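PDB 2P5Z: type VI secretion system component from Escherichia coli O6, which is a component of the type VI secretion system, structurally similar to the T4 phage tail proteins gp27 and gp5, and probably serves in a tail-like injection apparatus. Local coordinates for residues E136-R140 with E141-M145. Residues are numbered along the deposited sequence; the frame is centred on the assembly and turned at random.
Sequences EKILR and ERHQM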
loop_
_atom_site.group_PDB
_atom_site.type_symbol
_atom_site.label_atom_id
_atom_site.label_comp_id
_atom_site.label_asym_id
_atom_site.label_seq_id
_atom_site.Cartn_x
_atom_site.Cartn_y
_atom_site.Cartn_z
ATOM N N GLU A 136 6.653 8.980 28.338
ATOM C CA GLU A 136 6.017 8.969 29.652
ATOM C C GLU A 136 4.813 9.932 29.796
ATOM O O GLU A 136 3.785 9.568 30.387
ATOM C CB GLU A 136 7.037 9.204 30.757
ATOM C CG GLU A 136 6.403 9.044 32.108
ATOM C CD GLU A 136 7.385 8.864 33.224
ATOM O OE1 GLU A 136 8.571 8.584 32.931
ATOM O OE2 GLU A 136 6.949 8.983 34.398
ATOM N N LYS A 137 4.926 11.132 29.226
ATOM C CA LYS A 137 3.800 12.070 29.212
ATOM C C LYS A 137 2.602 11.491 28.510
ATOM O O LYS A 137 1.517 11.499 29.072
ATOM C CB LYS A 137 4.156 13.407 28.559
ATOM C CG LYS A 137 4.873 14.383 29.451
ATOM C CD LYS A 137 4.958 15.742 28.762
ATOM C CE LYS A 137 4.744 16.894 29.744
ATOM N NZ LYS A 137 3.283 17.264 29.797
ATOM N N ILE A 138 2.797 10.976 27.294
ATOM C CA ILE A 138 1.698 10.368 26.520
ATOM C C ILE A 138 1.011 9.225 27.291
ATOM O O ILE A 138 -0.230 9.153 27.346
ATOM C CB ILE A 138 2.216 9.844 25.179
ATOM C CG1 ILE A 138 2.659 11.002 24.288
ATOM C CG2 ILE A 138 1.140 9.032 24.451
ATOM C CD1 ILE A 138 1.695 11.271 23.175
ATOM N N LEU A 139 1.833 8.371 27.909
ATOM C CA LEU A 139 1.355 7.301 28.787
ATOM C C LEU A 139 0.530 7.813 29.964
ATOM O O LEU A 139 -0.628 7.385 30.149
ATOM C CB LEU A 139 2.523 6.426 29.274
ATOM C CG LEU A 139 3.103 5.579 28.125
ATOM C CD1 LEU A 139 4.321 4.756 28.515
ATOM C CD2 LEU A 139 2.017 4.693 27.541
ATOM N N ARG A 140 1.096 8.759 30.721
ATOM C CA ARG A 140 0.435 9.263 31.929
ATOM C C ARG A 140 -0.742 10.209 31.688
ATOM O O ARG A 140 -1.775 10.089 32.347
ATOM C CB ARG A 140 1.441 9.917 32.864
ATOM C CG ARG A 140 2.543 8.982 33.362
ATOM C CD ARG A 140 3.379 9.729 34.332
ATOM N NE ARG A 140 4.456 8.979 34.966
ATOM C CZ ARG A 140 4.303 8.245 36.064
ATOM N NH1 ARG A 140 5.350 7.628 36.579
ATOM N NH2 ARG A 140 3.106 8.112 36.635
ATOM N N GLU A 141 -0.612 11.126 30.735
ATOM C CA GLU A 141 -1.639 12.156 30.565
ATOM C C GLU A 141 -2.891 11.661 29.883
ATOM O O GLU A 141 -3.932 11.550 30.511
ATOM C CB GLU A 141 -1.061 13.398 29.893
ATOM C CG GLU A 141 0.097 13.930 30.703
ATOM C CD GLU A 141 0.854 15.050 30.060
ATOM O OE1 GLU A 141 1.904 15.420 30.620
ATOM O OE2 GLU A 141 0.417 15.570 29.010
ATOM N N ARG A 142 -2.788 11.319 28.611
ATOM C CA ARG A 142 -3.945 10.861 27.853
ATOM C C ARG A 142 -4.387 9.413 28.191
ATOM O O ARG A 142 -5.509 9.011 27.915
ATOM C CB ARG A 142 -3.641 11.043 26.357
ATOM C CG ARG A 142 -4.762 10.692 25.384
ATOM C CD ARG A 142 -6.027 11.519 25.579
ATOM N NE ARG A 142 -7.015 11.143 24.569
ATOM C CZ ARG A 142 -8.201 10.598 24.820
ATOM N NH1 ARG A 142 -8.600 10.380 26.071
ATOM N NH2 ARG A 142 -9.000 10.284 23.807
ATOM N N HIS A 143 -3.528 8.609 28.800
ATOM C CA HIS A 143 -3.898 7.192 28.923
ATOM C C HIS A 143 -4.011 6.620 30.346
ATOM O O HIS A 143 -4.318 5.444 30.512
ATOM C CB HIS A 143 -3.082 6.329 27.935
ATOM C CG HIS A 143 -3.257 6.764 26.507
ATOM N ND1 HIS A 143 -4.395 6.486 25.779
ATOM C CD2 HIS A 143 -2.476 7.525 25.703
ATOM C CE1 HIS A 143 -4.294 7.022 24.575
ATOM N NE2 HIS A 143 -3.138 7.658 24.504
ATOM N N GLN A 144 -3.777 7.480 31.344
ATOM C CA GLN A 144 -3.894 7.180 32.792
ATOM C C GLN A 144 -3.018 6.044 33.289
ATOM O O GLN A 144 -3.413 5.282 34.167
ATOM C CB GLN A 144 -5.344 6.926 33.229
ATOM C CG GLN A 144 -6.306 8.069 32.975
ATOM C CD GLN A 144 -7.119 7.859 31.714
ATOM O OE1 GLN A 144 -7.537 6.733 31.403
ATOM N NE2 GLN A 144 -7.355 8.943 30.977
ATOM N N MET A 145 -1.831 5.924 32.726
ATOM C CA MET A 145 -0.949 4.864 33.142
ATOM C C MET A 145 -0.044 5.383 34.253
ATOM O O MET A 145 0.307 6.568 34.259
ATOM C CB MET A 145 -0.199 4.290 31.938
ATOM C CG MET A 145 -1.117 3.410 31.049
ATOM S SD MET A 145 -0.258 2.389 29.839
ATOM C CE MET A 145 1.385 2.379 30.474
#
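Leu139 and Met145 meet in a local contact round the end of helix 131-140, where it runs into the loop before strand 150-153, within the phage-hub-like part of the chain. Met145 N reaches back to Leu139 O at 3.2 Å, approaching from above the carbonyl plane. Inside that link, Gln144 N makes a weak bond to Arg140 O at 3.4 Å; Gln144 has a left-handed backbone (phi 58°), which turns the chain back. One turn earlier, Glu141 N bonds Lys137 O at 2.7 Å. The turn also brings Met145 CE within 3.8 Å of Leu139 CD2, an apolar contact continued by Phe201 and Ile199 of strand 196-202. On another flank the edge of the His143 ring points CD2 at Ile138 O (3.2 Å), while NE2 is bonded to Asp171 of helix 171-182. A salt bridge from Lys137 NZ to Glu141 OE1 is modelled too short to be trusted. Arg140, its chain extended from CG to NE, gives NE to the anti lone pair of Glu136 OE2 at 2.6 Å, with OE2 in the guanidinium plane. A left-handed residue closing a 5→1 bond, here weak and supplemented by Met145 N to Leu139 O, is consistent with an alpha-L type C-cap.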